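PDB 3FCY: xylan esterase 1 from Thermoanaerobacterium sp. 'JW/SL YS485', which probably removes acetyl groups from xylan and similar substrates, as an alpha/beta-hydrolase esterase of carbohydrate esterase family 7 that also binds calcium. Local coordinates for residues 78-83 and 98-103; 106-111 and 134-139; 296-301 and 325-330. One frame throughout, in Å; residues are numbered along the deposited sequence.

In the fold
Contacts 1 and 2 belong to one mixed beta-sheet and touch each other, their centres about 10 Å apart. Strand 94-102 of contact 1 runs antiparallel to its neighbour 136-140 of contact 2, and the backbone bonds of Ile100 with Val137 and of Lys98 with Ala139 join them. Contact 1, an antiparallel hairpin, is partly buried and ends at an exposed lysine, Lys103; contact 2, a parallel pair, lies in the core, packing an aromatic ring and an imidazole. Contact 3, partly buried and about 29 Å from contact 2 between centres, is made by two loops and joins the Asp298-His327 pair of the predicted active site, while Tyr325 and Glu328 face a neighbouring subunit.

Contact 1. Residues 78-83 and 98-103; sequences SFAECY and KYIKPK
Glu81 N gives a nearly straight hydrogen bond of 2.7 Å to Lys101 O, and Lys101 N returns one of 2.8 Å to Glu81 O. Tyr83 and Tyr99 form the next hydrogen-bonded pair of this antiparallel hairpin, whose strands 80-88 and 94-102 lie near one border of the sheet. Between these pairs, Cys82 faces Ile100 without such bonds, and Ile100 CG2 fills the space beside Ala80 CB (4.0 Å) and Cys82 SG. On the other face the two tyrosine side chains run side by side in the same direction, although CG lies beside the backbone N in Tyr83 (chi1 -59°) and opposite it in Tyr99 (chi1 168°). Tyr83 CD2 meets Tyr99 CD2 at 3.8 Å, with the ring planes 36° apart; Tyr99 OH continues to Glu196. At the hairpin's open end, Lys103 N bonds to Phe79 O at 3.1 Å, from above the carbonyl plane, and the extended Lys103 side chain brings NZ to Ser78 O in a weak bond of 3.2 Å. Phe79 packs on Ala133 of a second subunit. Short, mostly straight backbone bonds imply that the ladder carries the pairing, with apolar contact at Ile100 and a weak lysine hydrogen bond added.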
ATOM      1  N   SER A  78     -27.722 -14.333  35.529  1.00 33.07           N
ATOM      2  CA  SER A  78     -28.233 -14.923  36.764  1.00 33.54           C
ATOM      3  C   SER A  78     -27.190 -15.610  37.636  1.00 33.84           C
ATOM      4  O   SER A  78     -27.403 -15.779  38.839  1.00 34.50           O
ATOM      5  CB  SER A  78     -29.347 -15.924  36.436  1.00 34.43           C
ATOM      6  OG  SER A  78     -28.854 -16.996  35.645  1.00 32.09           O
ATOM      7  N   PHE A  79     -26.060 -15.989  37.043  1.00 32.19           N
ATOM      8  CA  PHE A  79     -25.019 -16.700  37.780  1.00 32.50           C
ATOM      9  C   PHE A  79     -23.877 -15.851  38.328  1.00 33.49           C
ATOM     10  O   PHE A  79     -22.901 -16.385  38.862  1.00 32.76           O
ATOM     11  CB  PHE A  79     -24.451 -17.809  36.900  1.00 31.76           C
ATOM     12  CG  PHE A  79     -23.921 -17.320  35.588  1.00 31.24           C
ATOM     13  CD1 PHE A  79     -22.597 -16.918  35.466  1.00 31.98           C
ATOM     14  CD2 PHE A  79     -24.751 -17.238  34.481  1.00 30.14           C
ATOM     15  CE1 PHE A  79     -22.110 -16.443  34.254  1.00 33.68           C
ATOM     16  CE2 PHE A  79     -24.275 -16.765  33.264  1.00 32.92           C
ATOM     17  CZ  PHE A  79     -22.953 -16.366  33.150  1.00 31.66           C
ATOM     18  N   ALA A  80     -23.994 -14.534  38.204  1.00 32.17           N
ATOM     19  CA  ALA A  80     -22.957 -13.643  38.708  1.00 32.60           C
ATOM     20  C   ALA A  80     -23.469 -12.214  38.825  1.00 31.02           C
ATOM     21  O   ALA A  80     -24.508 -11.867  38.266  1.00 29.52           O
ATOM     22  CB  ALA A  80     -21.734 -13.684  37.792  1.00 32.28           C
ATOM     23  N   GLU A  81     -22.726 -11.397  39.564  1.00 30.15           N
ATOM     24  CA  GLU A  81     -23.069  -9.994  39.745  1.00 29.78           C
ATOM     25  C   GLU A  81     -22.098  -9.161  38.914  1.00 27.93           C
ATOM     26  O   GLU A  81     -20.882  -9.281  39.062  1.00 26.17           O
ATOM     27  CB  GLU A  81     -22.957  -9.598  41.220  1.00 32.70           C
ATOM     28  CG  GLU A  81     -24.052 -10.168  42.116  1.00 38.40           C
ATOM     29  CD  GLU A  81     -25.443  -9.831  41.612  1.00 42.08           C
ATOM     30  OE1 GLU A  81     -25.695  -8.648  41.294  1.00 45.31           O
ATOM     31  OE2 GLU A  81     -26.287 -10.746  41.533  1.00 45.76           O
ATOM     32  N   CYS A  82     -22.642  -8.326  38.035  1.00 26.39           N
ATOM     33  CA  CYS A  82     -21.820  -7.475  37.179  1.00 27.09           C
ATOM     34  C   CYS A  82     -21.892  -6.036  37.666  1.00 25.75           C
ATOM     35  O   CYS A  82     -22.958  -5.420  37.652  1.00 24.14           O
ATOM     36  CB  CYS A  82     -22.296  -7.563  35.730  1.00 26.47           C
ATOM     37  SG  CYS A  82     -22.091  -9.205  35.004  1.00 29.01           S
ATOM     38  N   TYR A  83     -20.749  -5.513  38.094  1.00 25.35           N
ATOM     39  CA  TYR A  83     -20.670  -4.151  38.613  1.00 26.33           C
ATOM     40  C   TYR A  83     -19.644  -3.284  37.901  1.00 27.05           C
ATOM     41  O   TYR A  83     -18.601  -3.765  37.441  1.00 24.71           O
ATOM     42  CB  TYR A  83     -20.273  -4.163  40.093  1.00 28.32           C
ATOM     43  CG  TYR A  83     -21.197  -4.909  41.022  1.00 32.81           C
ATOM     44  CD1 TYR A  83     -22.480  -4.432  41.295  1.00 35.05           C
ATOM     45  CD2 TYR A  83     -20.775  -6.074  41.661  1.00 34.01           C
ATOM     46  CE1 TYR A  83     -23.319  -5.099  42.187  1.00 36.75           C
ATOM     47  CE2 TYR A  83     -21.602  -6.746  42.553  1.00 35.59           C
ATOM     48  CZ  TYR A  83     -22.871  -6.255  42.811  1.00 37.37           C
ATOM     49  OH  TYR A  83     -23.694  -6.921  43.691  1.00 40.18           O
ATOM     50  N   LYS A  98     -14.474  -2.980  35.025  1.00 24.75           N
ATOM     51  CA  LYS A  98     -15.623  -3.869  35.051  1.00 25.80           C
ATOM     52  C   LYS A  98     -15.311  -4.812  36.204  1.00 24.20           C
ATOM     53  O   LYS A  98     -14.147  -5.111  36.456  1.00 24.79           O
ATOM     54  CB  LYS A  98     -15.737  -4.666  33.743  1.00 24.77           C
ATOM     55  CG  LYS A  98     -16.345  -3.893  32.577  1.00 26.45           C
ATOM     56  CD  LYS A  98     -16.452  -4.781  31.336  1.00 27.98           C
ATOM     57  CE  LYS A  98     -17.326  -4.141  30.266  1.00 28.52           C
ATOM     58  NZ  LYS A  98     -16.820  -2.804  29.851  1.00 29.46           N
ATOM     59  N   TYR A  99     -16.342  -5.271  36.902  1.00 25.15           N
ATOM     60  CA  TYR A  99     -16.160  -6.173  38.038  1.00 25.37           C
ATOM     61  C   TYR A  99     -17.269  -7.215  38.036  1.00 25.80           C
ATOM     62  O   TYR A  99     -18.444  -6.890  38.215  1.00 25.65           O
ATOM     63  CB  TYR A  99     -16.163  -5.353  39.339  1.00 27.28           C
ATOM     64  CG  TYR A  99     -16.263  -6.132  40.640  1.00 30.61           C
ATOM     65  CD1 TYR A  99     -15.570  -7.328  40.832  1.00 33.13           C
ATOM     66  CD2 TYR A  99     -17.013  -5.629  41.707  1.00 32.30           C
ATOM     67  CE1 TYR A  99     -15.618  -8.006  42.061  1.00 33.90           C
ATOM     68  CE2 TYR A  99     -17.065  -6.291  42.933  1.00 34.82           C
ATOM     69  CZ  TYR A  99     -16.366  -7.476  43.104  1.00 36.01           C
ATOM     70  OH  TYR A  99     -16.411  -8.110  44.328  1.00 39.07           O
ATOM     71  N   ILE A 100     -16.885  -8.469  37.805  1.00 24.42           N
ATOM     72  CA  ILE A 100     -17.835  -9.573  37.763  1.00 24.80           C
ATOM     73  C   ILE A 100     -17.538 -10.532  38.910  1.00 25.85           C
ATOM     74  O   ILE A 100     -16.429 -11.054  39.038  1.00 23.72           O
ATOM     75  CB  ILE A 100     -17.749 -10.340  36.431  1.00 24.25           C
ATOM     76  CG1 ILE A 100     -17.802  -9.353  35.258  1.00 25.31           C
ATOM     77  CG2 ILE A 100     -18.902 -11.328  36.335  1.00 23.28           C
ATOM     78  CD1 ILE A 100     -17.550  -9.992  33.902  1.00 27.10           C
ATOM     79  N   LYS A 101     -18.548 -10.759  39.739  1.00 26.41           N
ATOM     80  CA  LYS A 101     -18.421 -11.622  40.901  1.00 28.56           C
ATOM     81  C   LYS A 101     -19.353 -12.821  40.769  1.00 28.40           C
ATOM     82  O   LYS A 101     -20.566 -12.662  40.625  1.00 28.73           O
ATOM     83  CB  LYS A 101     -18.770 -10.820  42.158  1.00 30.74           C
ATOM     84  CG  LYS A 101     -18.667 -11.576  43.459  1.00 34.97           C
ATOM     85  CD  LYS A 101     -19.166 -10.711  44.607  1.00 38.22           C
ATOM     86  CE  LYS A 101     -19.148 -11.473  45.922  1.00 40.19           C
ATOM     87  NZ  LYS A 101     -19.687 -10.642  47.036  1.00 41.77           N
ATOM     88  N   PRO A 102     -18.794 -14.040  40.811  1.00 27.80           N
ATOM     89  CA  PRO A 102     -19.628 -15.238  40.693  1.00 29.90           C
ATOM     90  C   PRO A 102     -20.516 -15.412  41.923  1.00 31.60           C
ATOM     91  O   PRO A 102     -20.121 -15.063  43.038  1.00 31.58           O
ATOM     92  CB  PRO A 102     -18.599 -16.359  40.557  1.00 29.58           C
ATOM     93  CG  PRO A 102     -17.459 -15.863  41.397  1.00 27.95           C
ATOM     94  CD  PRO A 102     -17.377 -14.399  41.014  1.00 26.62           C
ATOM     95  N   LYS A 103     -21.719 -15.938  41.717  1.00 33.67           N
ATOM     96  CA  LYS A 103     -22.635 -16.164  42.826  1.00 37.14           C
ATOM     97  C   LYS A 103     -22.322 -17.506  43.478  1.00 37.76           C
ATOM     98  O   LYS A 103     -23.092 -18.455  43.370  1.00 39.61           O
ATOM     99  CB  LYS A 103     -24.090 -16.157  42.347  1.00 37.23           C
ATOM    100  CG  LYS A 103     -24.678 -14.779  42.074  1.00 38.68           C
ATOM    101  CD  LYS A 103     -26.159 -14.920  41.745  1.00 42.52           C
ATOM    102  CE  LYS A 103     -26.835 -13.583  41.522  1.00 43.02           C
ATOM    103  NZ  LYS A 103     -28.286 -13.774  41.217  1.00 45.36           N
TER

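Contact 2. Residues 106-111 and 134-139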
ATOM      1  N   GLY A 106     -17.907 -18.561  49.711  1.00 40.85           N
ATOM      2  CA  GLY A 106     -16.481 -18.623  49.988  1.00 38.58           C
ATOM      3  C   GLY A 106     -15.556 -17.799  49.112  1.00 37.76           C
ATOM      4  O   GLY A 106     -15.966 -17.248  48.089  1.00 37.80           O
ATOM      5  N   LYS A 107     -14.294 -17.721  49.530  1.00 34.15           N
ATOM      6  CA  LYS A 107     -13.276 -16.974  48.803  1.00 33.28           C
ATOM      7  C   LYS A 107     -12.736 -17.823  47.656  1.00 32.34           C
ATOM      8  O   LYS A 107     -12.809 -19.054  47.694  1.00 31.07           O
ATOM      9  CB  LYS A 107     -12.136 -16.577  49.750  1.00 33.84           C
ATOM     10  CG  LYS A 107     -12.573 -15.665  50.898  1.00 36.38           C
ATOM     11  CD  LYS A 107     -11.475 -15.509  51.947  1.00 37.02           C
ATOM     12  CE  LYS A 107     -10.490 -14.412  51.593  1.00 39.21           C
ATOM     13  NZ  LYS A 107     -11.065 -13.051  51.823  1.00 40.61           N
ATOM     14  N   HIS A 108     -12.191 -17.162  46.640  1.00 29.69           N
ATOM     15  CA  HIS A 108     -11.661 -17.859  45.471  1.00 28.04           C
ATOM     16  C   HIS A 108     -10.684 -16.966  44.709  1.00 26.61           C
ATOM     17  O   HIS A 108     -10.452 -15.823  45.098  1.00 23.79           O
ATOM     18  CB  HIS A 108     -12.822 -18.272  44.566  1.00 27.89           C
ATOM     19  CG  HIS A 108     -13.807 -17.172  44.315  1.00 29.13           C
ATOM     20  ND1 HIS A 108     -13.481 -16.028  43.617  1.00 27.32           N
ATOM     21  CD2 HIS A 108     -15.098 -17.027  44.695  1.00 27.83           C
ATOM     22  CE1 HIS A 108     -14.530 -15.226  43.580  1.00 26.23           C
ATOM     23  NE2 HIS A 108     -15.524 -15.808  44.227  1.00 27.97           N
ATOM     24  N   PRO A 109     -10.086 -17.484  43.620  1.00 25.35           N
ATOM     25  CA  PRO A 109      -9.137 -16.680  42.844  1.00 25.21           C
ATOM     26  C   PRO A 109      -9.795 -15.524  42.104  1.00 24.19           C
ATOM     27  O   PRO A 109     -11.019 -15.475  41.949  1.00 23.08           O
ATOM     28  CB  PRO A 109      -8.524 -17.696  41.873  1.00 26.53           C
ATOM     29  CG  PRO A 109      -8.671 -19.004  42.599  1.00 25.12           C
ATOM     30  CD  PRO A 109     -10.059 -18.886  43.171  1.00 25.02           C
ATOM     31  N   ALA A 110      -8.966 -14.595  41.645  1.00 24.57           N
ATOM     32  CA  ALA A 110      -9.443 -13.447  40.894  1.00 24.66           C
ATOM     33  C   ALA A 110      -8.459 -13.169  39.767  1.00 25.24           C
ATOM     34  O   ALA A 110      -7.258 -13.438  39.885  1.00 24.42           O
ATOM     35  CB  ALA A 110      -9.562 -12.225  41.806  1.00 23.08           C
ATOM     36  N   LEU A 111      -8.980 -12.651  38.662  1.00 24.81           N
ATOM     37  CA  LEU A 111      -8.153 -12.312  37.516  1.00 24.03           C
ATOM     38  C   LEU A 111      -8.385 -10.847  37.177  1.00 22.86           C
ATOM     39  O   LEU A 111      -9.527 -10.389  37.147  1.00 22.76           O
ATOM     40  CB  LEU A 111      -8.525 -13.178  36.306  1.00 22.15           C
ATOM     41  CG  LEU A 111      -7.913 -12.754  34.955  1.00 21.46           C
ATOM     42  CD1 LEU A 111      -6.409 -12.998  34.955  1.00 21.57           C
ATOM     43  CD2 LEU A 111      -8.564 -13.547  33.829  1.00 21.73           C
ATOM     44  N   GLY A 134     -15.167 -20.037  38.334  1.00 24.04           N
ATOM     45  CA  GLY A 134     -15.323 -19.585  39.707  1.00 24.21           C
ATOM     46  C   GLY A 134     -14.488 -18.379  40.104  1.00 24.83           C
ATOM     47  O   GLY A 134     -14.416 -18.035  41.284  1.00 22.19           O
ATOM     48  N   PHE A 135     -13.855 -17.739  39.126  1.00 24.53           N
ATOM     49  CA  PHE A 135     -13.027 -16.562  39.384  1.00 24.63           C
ATOM     50  C   PHE A 135     -13.848 -15.285  39.453  1.00 24.98           C
ATOM     51  O   PHE A 135     -14.924 -15.193  38.861  1.00 23.34           O
ATOM     52  CB  PHE A 135     -12.024 -16.318  38.251  1.00 24.65           C
ATOM     53  CG  PHE A 135     -10.749 -17.100  38.347  1.00 24.98           C
ATOM     54  CD1 PHE A 135      -9.531 -16.465  38.111  1.00 24.55           C
ATOM     55  CD2 PHE A 135     -10.757 -18.473  38.574  1.00 27.43           C
ATOM     56  CE1 PHE A 135      -8.333 -17.186  38.092  1.00 25.11           C
ATOM     57  CE2 PHE A 135      -9.565 -19.208  38.559  1.00 26.75           C
ATOM     58  CZ  PHE A 135      -8.350 -18.560  38.314  1.00 25.18           C
ATOM     59  N   THR A 136     -13.325 -14.305  40.186  1.00 25.06           N
ATOM     60  CA  THR A 136     -13.920 -12.982  40.216  1.00 23.11           C
ATOM     61  C   THR A 136     -13.075 -12.387  39.091  1.00 23.46           C
ATOM     62  O   THR A 136     -11.868 -12.647  39.028  1.00 21.96           O
ATOM     63  CB  THR A 136     -13.626 -12.223  41.530  1.00 24.84           C
ATOM     64  OG1 THR A 136     -14.679 -12.469  42.464  1.00 23.43           O
ATOM     65  CG2 THR A 136     -13.532 -10.713  41.280  1.00 23.90           C
ATOM     66  N   VAL A 137     -13.688 -11.633  38.183  1.00 22.88           N
ATOM     67  CA  VAL A 137     -12.929 -11.048  37.080  1.00 23.03           C
ATOM     68  C   VAL A 137     -13.065  -9.530  37.051  1.00 23.85           C
ATOM     69  O   VAL A 137     -14.173  -8.992  37.124  1.00 21.92           O
ATOM     70  CB  VAL A 137     -13.383 -11.617  35.707  1.00 21.46           C
ATOM     71  CG1 VAL A 137     -12.583 -10.967  34.571  1.00 22.18           C
ATOM     72  CG2 VAL A 137     -13.192 -13.130  35.685  1.00 20.07           C
ATOM     73  N   VAL A 138     -11.925  -8.854  36.943  1.00 22.23           N
ATOM     74  CA  VAL A 138     -11.883  -7.396  36.900  1.00 23.55           C
ATOM     75  C   VAL A 138     -11.113  -6.957  35.654  1.00 23.25           C
ATOM     76  O   VAL A 138     -10.076  -7.529  35.329  1.00 22.93           O
ATOM     77  CB  VAL A 138     -11.179  -6.824  38.157  1.00 23.03           C
ATOM     78  CG1 VAL A 138     -11.180  -5.300  38.115  1.00 24.14           C
ATOM     79  CG2 VAL A 138     -11.880  -7.319  39.419  1.00 23.82           C
ATOM     80  N   ALA A 139     -11.635  -5.955  34.953  1.00 23.66           N
ATOM     81  CA  ALA A 139     -10.992  -5.431  33.746  1.00 21.66           C
ATOM     82  C   ALA A 139     -10.955  -3.909  33.856  1.00 21.44           C
ATOM     83  O   ALA A 139     -11.986  -3.247  33.742  1.00 21.27           O
ATOM     84  CB  ALA A 139     -11.771  -5.856  32.507  1.00 18.27           C
TER
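Pro109 CB sits over the centre of the Phe135 ring, 3.7 Å from its centroid and 12° off the ring normal, a CH-pi contact, the two side chains crossing at about a right angle. Leu111 CB approaches the edge of the same ring, at 3.9 Å from Phe135 CD1, so the phenyl group is wedged against two residues of the neighbouring strand. Pro109 also packs on Tyr345, a ligand of the bound calcium ion. Pro109 O is gripped twice: Thr136 N donates in the carbonyl plane, on a lone pair, at 3.1 Å, and His108 ND1 donates at 3.0 Å from a tilted direction. The second bond fixes the rotation of the imidazole, whose CG lies between the backbone N and the carbonyl carbon (chi1 47°). Gly134 O lies over one face of that ring, 3.2 Å from His108 CG, and Thr136 OG1, which bonds to Glu196, lies at its edge. Strands 108-114 and 136-140 run parallel as the two arms of a beta-alpha-beta unit of the alpha/beta-hydrolase sheet, and helix 128-131 on the crossover ends in a Schellman motif with Gly134 at C-prime. Farther along, Leu111 N bonds to Thr136 O (2.9 Å) and Val138 N to Leu111 O (2.9 Å). Side-chain contact is sparser here: Val137 CG1 comes only within 4.0 Å of Leu111 O, while helix 176-192 packs on Ala110 and Val138. At the opposite end the chain turns outward to solvent, where exposed Lys107 makes no contact with 134-139 and reaches instead for Val197 O and Pro195 O through weak bonds.

Contact 3. Residues 296-301 and 325-330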
ATOM      1  N   LEU A 296       7.317 -14.020  16.417  1.00 23.05           N
ATOM      2  CA  LEU A 296       8.563 -13.626  15.771  1.00 23.16           C
ATOM      3  C   LEU A 296       8.393 -12.736  14.539  1.00 24.34           C
ATOM      4  O   LEU A 296       9.372 -12.239  13.986  1.00 24.45           O
ATOM      5  CB  LEU A 296       9.392 -14.867  15.424  1.00 23.60           C
ATOM      6  CG  LEU A 296       9.831 -15.737  16.611  1.00 23.55           C
ATOM      7  CD1 LEU A 296      10.856 -16.756  16.127  1.00 24.28           C
ATOM      8  CD2 LEU A 296      10.431 -14.878  17.718  1.00 23.90           C
ATOM      9  N   MET A 297       7.151 -12.529  14.115  1.00 25.00           N
ATOM     10  CA  MET A 297       6.871 -11.670  12.970  1.00 26.20           C
ATOM     11  C   MET A 297       6.308 -10.334  13.461  1.00 27.32           C
ATOM     12  O   MET A 297       5.915  -9.483  12.664  1.00 24.32           O
ATOM     13  CB  MET A 297       5.850 -12.334  12.037  1.00 28.67           C
ATOM     14  CG  MET A 297       6.322 -13.635  11.394  1.00 31.93           C
ATOM     15  SD  MET A 297       7.860 -13.435  10.474  1.00 39.89           S
ATOM     16  CE  MET A 297       7.236 -12.704   8.944  1.00 38.00           C
ATOM     17  N   ASP A 298       6.272 -10.160  14.780  1.00 26.57           N
ATOM     18  CA  ASP A 298       5.734  -8.943  15.388  1.00 27.36           C
ATOM     19  C   ASP A 298       6.663  -7.742  15.251  1.00 28.72           C
ATOM     20  O   ASP A 298       7.716  -7.691  15.890  1.00 27.62           O
ATOM     21  CB  ASP A 298       5.450  -9.178  16.876  1.00 27.09           C
ATOM     22  CG  ASP A 298       4.627  -8.061  17.500  1.00 28.64           C
ATOM     23  OD1 ASP A 298       4.743  -6.899  17.046  1.00 29.29           O
ATOM     24  OD2 ASP A 298       3.873  -8.341  18.457  1.00 28.06           O
ATOM     25  N   GLN A 299       6.271  -6.774  14.427  1.00 28.83           N
ATOM     26  CA  GLN A 299       7.069  -5.567  14.242  1.00 31.17           C
ATOM     27  C   GLN A 299       6.540  -4.412  15.095  1.00 29.50           C
ATOM     28  O   GLN A 299       7.184  -3.371  15.211  1.00 30.75           O
ATOM     29  CB  GLN A 299       7.108  -5.172  12.761  1.00 33.93           C
ATOM     30  CG  GLN A 299       8.061  -6.038  11.944  1.00 38.53           C
ATOM     31  CD  GLN A 299       8.012  -5.743  10.458  1.00 42.30           C
ATOM     32  OE1 GLN A 299       8.119  -4.590  10.036  1.00 45.06           O
ATOM     33  NE2 GLN A 299       7.860  -6.788   9.654  1.00 44.32           N
ATOM     34  N   VAL A 300       5.365  -4.605  15.687  1.00 29.18           N
ATOM     35  CA  VAL A 300       4.759  -3.599  16.554  1.00 27.97           C
ATOM     36  C   VAL A 300       5.515  -3.644  17.886  1.00 29.00           C
ATOM     37  O   VAL A 300       5.934  -2.615  18.419  1.00 27.19           O
ATOM     38  CB  VAL A 300       3.266  -3.907  16.788  1.00 28.72           C
ATOM     39  CG1 VAL A 300       2.645  -2.864  17.704  1.00 27.14           C
ATOM     40  CG2 VAL A 300       2.538  -3.938  15.453  1.00 29.72           C
ATOM     41  N   CYS A 301       5.675  -4.851  18.421  1.00 27.42           N
ATOM     42  CA  CYS A 301       6.417  -5.063  19.656  1.00 27.59           C
ATOM     43  C   CYS A 301       7.532  -6.040  19.296  1.00 28.15           C
ATOM     44  O   CYS A 301       7.389  -7.259  19.451  1.00 25.81           O
ATOM     45  CB  CYS A 301       5.527  -5.660  20.751  1.00 28.98           C
ATOM     46  SG  CYS A 301       4.306  -4.510  21.462  1.00 32.19           S
ATOM     47  N   TYR A 325       3.631 -15.749  13.809  1.00 25.08           N
ATOM     48  CA  TYR A 325       2.654 -14.774  14.272  1.00 25.55           C
ATOM     49  C   TYR A 325       3.260 -13.404  14.515  1.00 24.49           C
ATOM     50  O   TYR A 325       4.444 -13.283  14.836  1.00 21.54           O
ATOM     51  CB  TYR A 325       1.966 -15.259  15.555  1.00 25.72           C
ATOM     52  CG  TYR A 325       0.926 -16.333  15.327  1.00 25.93           C
ATOM     53  CD1 TYR A 325       1.298 -17.654  15.072  1.00 26.25           C
ATOM     54  CD2 TYR A 325      -0.435 -16.023  15.355  1.00 25.33           C
ATOM     55  CE1 TYR A 325       0.335 -18.642  14.849  1.00 25.90           C
ATOM     56  CE2 TYR A 325      -1.401 -16.998  15.133  1.00 26.06           C
ATOM     57  CZ  TYR A 325      -1.013 -18.302  14.883  1.00 25.30           C
ATOM     58  OH  TYR A 325      -1.973 -19.262  14.676  1.00 26.67           O
ATOM     59  N   GLY A 326       2.430 -12.378  14.341  1.00 25.01           N
ATOM     60  CA  GLY A 326       2.855 -11.009  14.569  1.00 25.56           C
ATOM     61  C   GLY A 326       2.183 -10.484  15.831  1.00 26.24           C
ATOM     62  O   GLY A 326       2.031 -11.223  16.807  1.00 23.05           O
ATOM     63  N   HIS A 327       1.772  -9.217  15.808  1.00 26.03           N
ATOM     64  CA  HIS A 327       1.116  -8.586  16.950  1.00 25.72           C
ATOM     65  C   HIS A 327      -0.349  -9.009  16.914  1.00 26.20           C
ATOM     66  O   HIS A 327      -1.216  -8.248  16.491  1.00 26.50           O
ATOM     67  CB  HIS A 327       1.219  -7.070  16.822  1.00 25.13           C
ATOM     68  CG  HIS A 327       1.088  -6.346  18.122  1.00 26.81           C
ATOM     69  ND1 HIS A 327       2.046  -6.417  19.109  1.00 26.43           N
ATOM     70  CD2 HIS A 327       0.122  -5.523  18.593  1.00 26.20           C
ATOM     71  CE1 HIS A 327       1.677  -5.666  20.132  1.00 28.68           C
ATOM     72  NE2 HIS A 327       0.513  -5.113  19.844  1.00 27.42           N
ATOM     73  N   GLU A 328      -0.627 -10.216  17.390  1.00 25.24           N
ATOM     74  CA  GLU A 328      -1.977 -10.750  17.319  1.00 25.38           C
ATOM     75  C   GLU A 328      -2.135 -11.951  18.245  1.00 25.00           C
ATOM     76  O   GLU A 328      -1.149 -12.532  18.689  1.00 25.55           O
ATOM     77  CB  GLU A 328      -2.219 -11.229  15.892  1.00 26.97           C
ATOM     78  CG  GLU A 328      -1.258 -12.371  15.535  1.00 24.48           C
ATOM     79  CD  GLU A 328      -1.324 -12.813  14.089  1.00 25.57           C
ATOM     80  OE1 GLU A 328      -2.434 -13.101  13.594  1.00 27.90           O
ATOM     81  OE2 GLU A 328      -0.253 -12.887  13.452  1.00 24.58           O
ATOM     82  N   PRO A 329      -3.384 -12.346  18.531  1.00 24.50           N
ATOM     83  CA  PRO A 329      -3.629 -13.499  19.400  1.00 25.36           C
ATOM     84  C   PRO A 329      -3.013 -14.733  18.734  1.00 25.05           C
ATOM     85  O   PRO A 329      -3.145 -14.921  17.525  1.00 24.66           O
ATOM     86  CB  PRO A 329      -5.154 -13.578  19.445  1.00 25.37           C
ATOM     87  CG  PRO A 329      -5.571 -12.153  19.282  1.00 27.11           C
ATOM     88  CD  PRO A 329      -4.647 -11.666  18.194  1.00 24.97           C
ATOM     89  N   MET A 330      -2.338 -15.567  19.513  1.00 25.84           N
ATOM     90  CA  MET A 330      -1.709 -16.762  18.961  1.00 27.21           C
ATOM     91  C   MET A 330      -2.521 -18.015  19.277  1.00 28.67           C
ATOM     92  O   MET A 330      -2.779 -18.324  20.441  1.00 26.71           O
ATOM     93  CB  MET A 330      -0.280 -16.873  19.491  1.00 28.41           C
ATOM     94  CG  MET A 330       0.651 -15.815  18.880  1.00 29.02           C
ATOM     95  SD  MET A 330       1.795 -15.064  20.053  1.00 31.99           S
ATOM     96  CE  MET A 330       1.901 -13.375  19.402  1.00 29.16           C
TER
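Asp298 and His327 meet as the predicted charge-relay pair of a Ser-His-Asp catalytic triad, each carried on a loop that follows a strand of the alpha/beta-hydrolase sheet. Among the hydrogen bonds, His327 ND1 donates to Asp298 OD2 at 2.7 Å, using the syn lone pair; the oxygen lies close to the imidazole plane, although the carboxylate and ring planes are 76° apart. On the far edge of the ring, NE2 bonds to Ser208, the predicted nucleophile. The other carboxylate oxygen is held by its own loop: Cys301 N bonds to Asp298 OD1 at 2.6 Å from above the carboxylate plane, in an Asx motif, and Val300 N adds a weak one. These bonds limit the turning of the carboxylate, and the torsion that sets CG of Asp298 opposite its backbone N (chi1 -168°) swings it toward the histidine. Backbone pairing between the loops comes from Met297 N, which bonds to Tyr325 O at 2.9 Å, while Gly326 N bonds to Glu328 OE2 within its own loop. Glu328 and Tyr325 also reach Arg258 of a third subunit. Nonpolar contact bears on the imidazole from Val300, whose CG1 stands 3.6 Å from the centroid of the His327 ring, over its centre, as a CH-pi contact. Replacing His327 by an alanine would probably leave Asp298 OD2 and Ser208 OG without their shared partner and open a gap beneath Val300. The thiol of Cys301 approaches this ring obliquely, its SG 3.2 Å from His327 CE1.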